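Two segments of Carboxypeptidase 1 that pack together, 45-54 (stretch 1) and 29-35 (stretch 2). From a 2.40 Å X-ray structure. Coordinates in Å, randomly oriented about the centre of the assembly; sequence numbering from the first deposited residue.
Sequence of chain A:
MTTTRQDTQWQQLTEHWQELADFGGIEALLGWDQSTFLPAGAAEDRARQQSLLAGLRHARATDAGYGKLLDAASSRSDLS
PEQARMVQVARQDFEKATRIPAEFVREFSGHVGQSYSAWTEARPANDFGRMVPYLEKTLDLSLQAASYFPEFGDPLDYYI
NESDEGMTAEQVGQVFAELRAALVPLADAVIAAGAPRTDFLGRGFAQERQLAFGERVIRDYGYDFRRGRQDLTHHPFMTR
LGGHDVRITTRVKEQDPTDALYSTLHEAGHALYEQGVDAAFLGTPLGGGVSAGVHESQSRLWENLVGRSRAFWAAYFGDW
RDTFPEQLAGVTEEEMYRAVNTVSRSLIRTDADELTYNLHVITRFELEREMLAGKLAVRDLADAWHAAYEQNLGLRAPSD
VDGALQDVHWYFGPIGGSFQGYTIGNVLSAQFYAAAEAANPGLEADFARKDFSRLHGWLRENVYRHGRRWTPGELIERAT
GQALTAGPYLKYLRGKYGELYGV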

# COMPACT_ATOMS: atom_id res chain seq x y z
N ASP A 45 -11.40 -8.47 -6.51
CA ASP A 45 -11.18 -7.21 -7.21
C ASP A 45 -9.69 -6.92 -7.36
O ASP A 45 -9.25 -6.43 -8.41
CB ASP A 45 -11.90 -6.09 -6.45
CG ASP A 45 -13.42 -6.18 -6.58
OD1 ASP A 45 -13.91 -7.00 -7.39
OD2 ASP A 45 -14.12 -5.50 -5.81
N ARG A 46 -8.90 -7.23 -6.34
CA ARG A 46 -7.47 -6.98 -6.45
C ARG A 46 -6.86 -7.83 -7.56
O ARG A 46 -5.99 -7.37 -8.30
CB ARG A 46 -6.78 -7.24 -5.11
CG ARG A 46 -5.27 -7.13 -5.17
CD ARG A 46 -4.80 -5.75 -5.64
NE ARG A 46 -5.37 -4.65 -4.88
CZ ARG A 46 -4.89 -4.20 -3.72
NH1 ARG A 46 -3.82 -4.76 -3.18
NH2 ARG A 46 -5.49 -3.19 -3.10
N ALA A 47 -7.32 -9.09 -7.69
CA ALA A 47 -6.78 -9.97 -8.73
C ALA A 47 -7.11 -9.44 -10.12
O ALA A 47 -6.29 -9.51 -11.04
CB ALA A 47 -7.32 -11.38 -8.54
N ARG A 48 -8.31 -8.88 -10.29
CA ARG A 48 -8.64 -8.31 -11.59
C ARG A 48 -7.81 -7.07 -11.85
O ARG A 48 -7.37 -6.83 -12.99
CB ARG A 48 -10.15 -8.01 -11.65
CG ARG A 48 -10.69 -7.65 -13.03
CD ARG A 48 -12.18 -7.38 -12.95
NE ARG A 48 -12.45 -6.31 -12.00
CZ ARG A 48 -12.93 -6.48 -10.78
NH1 ARG A 48 -13.23 -7.70 -10.34
NH2 ARG A 48 -13.11 -5.44 -9.98
N GLN A 49 -7.60 -6.24 -10.82
CA GLN A 49 -6.70 -5.09 -10.96
C GLN A 49 -5.31 -5.53 -11.38
O GLN A 49 -4.71 -4.95 -12.30
CB GLN A 49 -6.64 -4.31 -9.65
CG GLN A 49 -7.93 -3.62 -9.25
CD GLN A 49 -7.88 -3.10 -7.81
OE1 GLN A 49 -6.95 -3.40 -7.07
NE2 GLN A 49 -8.89 -2.33 -7.42
N GLN A 50 -4.78 -6.58 -10.74
CA GLN A 50 -3.44 -7.05 -11.09
C GLN A 50 -3.42 -7.58 -12.51
O GLN A 50 -2.47 -7.33 -13.26
CB GLN A 50 -2.97 -8.12 -10.10
CG GLN A 50 -2.72 -7.59 -8.70
CD GLN A 50 -2.45 -8.67 -7.69
OE1 GLN A 50 -3.36 -9.39 -7.27
NE2 GLN A 50 -1.19 -8.80 -7.29
N SER A 51 -4.48 -8.28 -12.90
CA SER A 51 -4.56 -8.80 -14.26
C SER A 51 -4.59 -7.66 -15.26
O SER A 51 -3.94 -7.72 -16.32
CB SER A 51 -5.81 -9.67 -14.38
OG SER A 51 -6.05 -10.06 -15.72
N LEU A 52 -5.34 -6.59 -14.95
CA LEU A 52 -5.38 -5.43 -15.83
C LEU A 52 -3.98 -4.83 -16.01
O LEU A 52 -3.56 -4.54 -17.14
CB LEU A 52 -6.36 -4.39 -15.28
CG LEU A 52 -6.47 -3.05 -16.00
CD1 LEU A 52 -7.02 -3.24 -17.41
CD2 LEU A 52 -7.32 -2.06 -15.21
N LEU A 53 -3.24 -4.68 -14.92
CA LEU A 53 -1.92 -4.08 -15.03
C LEU A 53 -0.93 -5.01 -15.72
O LEU A 53 -0.09 -4.56 -16.50
CB LEU A 53 -1.39 -3.68 -13.66
CG LEU A 53 -1.54 -2.21 -13.27
CD1 LEU A 53 -0.59 -1.90 -12.11
CD2 LEU A 53 -1.29 -1.27 -14.45
N ALA A 54 -1.03 -6.32 -15.46
CA ALA A 54 -0.18 -7.26 -16.16
C ALA A 54 -0.37 -7.14 -17.67
O ALA A 54 0.61 -7.15 -18.44
CB ALA A 54 -0.46 -8.69 -15.69
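Stretch 2 29-35: LLGWDQS

Stretch 2 is a piece of α-helix that lies nearly antiparallel on the helix of stretch 1, the two N-to-C directions making an angle of 162° (signed crossing angle -162°). The axes come no closer than 10.4 Å. Two pairings fix the register, four residues apart on each helix: Leu30 CA lies 6.7 Å from Gln50 CA, and Gln34 CA lies 7.4 Å from Arg46 CA.

Leu29 opens the segment without touching the partner. Leu30 carries the packing. Its side chain, chi1 m and chi2 t, fits as a knob among Arg46, Gln49, Gln50 and Leu53, and it is the most covered residue of the contact. CD1 of Leu30 meets CD1 of Leu53 at 3.5 Å, CB of Leu30 meets CG of Gln50 at 3.9 Å, and CD2 of Leu30 approaches OE1 of Gln49 to 3.8 Å. The same CD2 lies over one face of the Arg46 guanidinium, so the cation has an apolar cover.

Gly31 offers only backbone, and its CA stands 3.8 Å from NE2 of Gln50. Trp32 points away and makes no contact. Asp33 leaves its CA sideways, but its carboxylate reaches Arg46 in a salt bridge: OD2 of Asp33 accepts from NH1 of Arg46 at 2.6 Å and from NH2 of Arg46 at 2.9 Å. NH1 of Arg46 also gives a weak hydrogen bond to O of Leu30 at 3.1 Å, while NE of Arg46 bonds to OE1 of Gln49 at 3.0 Å within its own helix, holding the arginine at both ends of its guanidinium.

Gln34, exposed, points its CA-to-CB bond toward stretch 1; its NE2 comes within 3.4 Å of OE1 of Gln50, but the angle is too poor for a hydrogen bond. Ser35 is already out of reach. The rule is compact: one leucine knob, beside one buried ion pair.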

# COMPACT_ATOMS: atom_id res chain seq x y z
N LEU A 29 3.39 -2.81 -5.97
CA LEU A 29 2.56 -2.23 -4.92
C LEU A 29 1.26 -3.00 -4.76
O LEU A 29 0.81 -3.24 -3.64
CB LEU A 29 2.27 -0.76 -5.22
CG LEU A 29 1.28 -0.08 -4.27
CD1 LEU A 29 1.78 -0.14 -2.84
CD2 LEU A 29 1.02 1.36 -4.70
N LEU A 30 0.65 -3.39 -5.87
CA LEU A 30 -0.58 -4.17 -5.79
C LEU A 30 -0.33 -5.49 -5.08
O LEU A 30 -1.17 -5.95 -4.30
CB LEU A 30 -1.14 -4.41 -7.19
CG LEU A 30 -1.82 -3.22 -7.84
CD1 LEU A 30 -1.94 -3.48 -9.35
CD2 LEU A 30 -3.19 -2.97 -7.21
N GLY A 31 0.81 -6.13 -5.35
CA GLY A 31 1.13 -7.38 -4.69
C GLY A 31 1.56 -7.19 -3.24
O GLY A 31 1.19 -7.97 -2.36
N TRP A 32 2.36 -6.15 -2.98
CA TRP A 32 2.78 -5.89 -1.61
C TRP A 32 1.58 -5.63 -0.71
O TRP A 32 1.47 -6.18 0.38
CB TRP A 32 3.76 -4.72 -1.56
CG TRP A 32 4.05 -4.25 -0.16
CD1 TRP A 32 5.04 -4.69 0.67
CD2 TRP A 32 3.35 -3.23 0.56
NE1 TRP A 32 5.01 -4.01 1.87
CE2 TRP A 32 3.98 -3.10 1.82
CE3 TRP A 32 2.26 -2.41 0.26
CZ2 TRP A 32 3.54 -2.20 2.79
CZ3 TRP A 32 1.83 -1.50 1.22
CH2 TRP A 32 2.46 -1.41 2.47
N ASP A 33 0.66 -4.77 -1.17
CA ASP A 33 -0.54 -4.49 -0.39
C ASP A 33 -1.42 -5.72 -0.25
O ASP A 33 -2.03 -5.94 0.81
CB ASP A 33 -1.31 -3.33 -1.04
CG ASP A 33 -2.63 -3.04 -0.34
OD1 ASP A 33 -2.62 -2.39 0.74
OD2 ASP A 33 -3.68 -3.47 -0.87
N GLN A 34 -1.46 -6.57 -1.29
CA GLN A 34 -2.25 -7.79 -1.21
C GLN A 34 -1.77 -8.69 -0.08
O GLN A 34 -2.58 -9.36 0.57
CB GLN A 34 -2.17 -8.53 -2.55
CG GLN A 34 -2.85 -9.87 -2.57
CD GLN A 34 -2.45 -10.70 -3.77
OE1 GLN A 34 -1.26 -10.81 -4.11
NE2 GLN A 34 -3.44 -11.27 -4.45
N SER A 35 -0.47 -8.72 0.18
CA SER A 35 0.10 -9.57 1.21
C SER A 35 0.07 -8.94 2.60
O SER A 35 0.25 -9.65 3.58
CB SER A 35 1.54 -9.92 0.86
OG SER A 35 1.59 -10.65 -0.35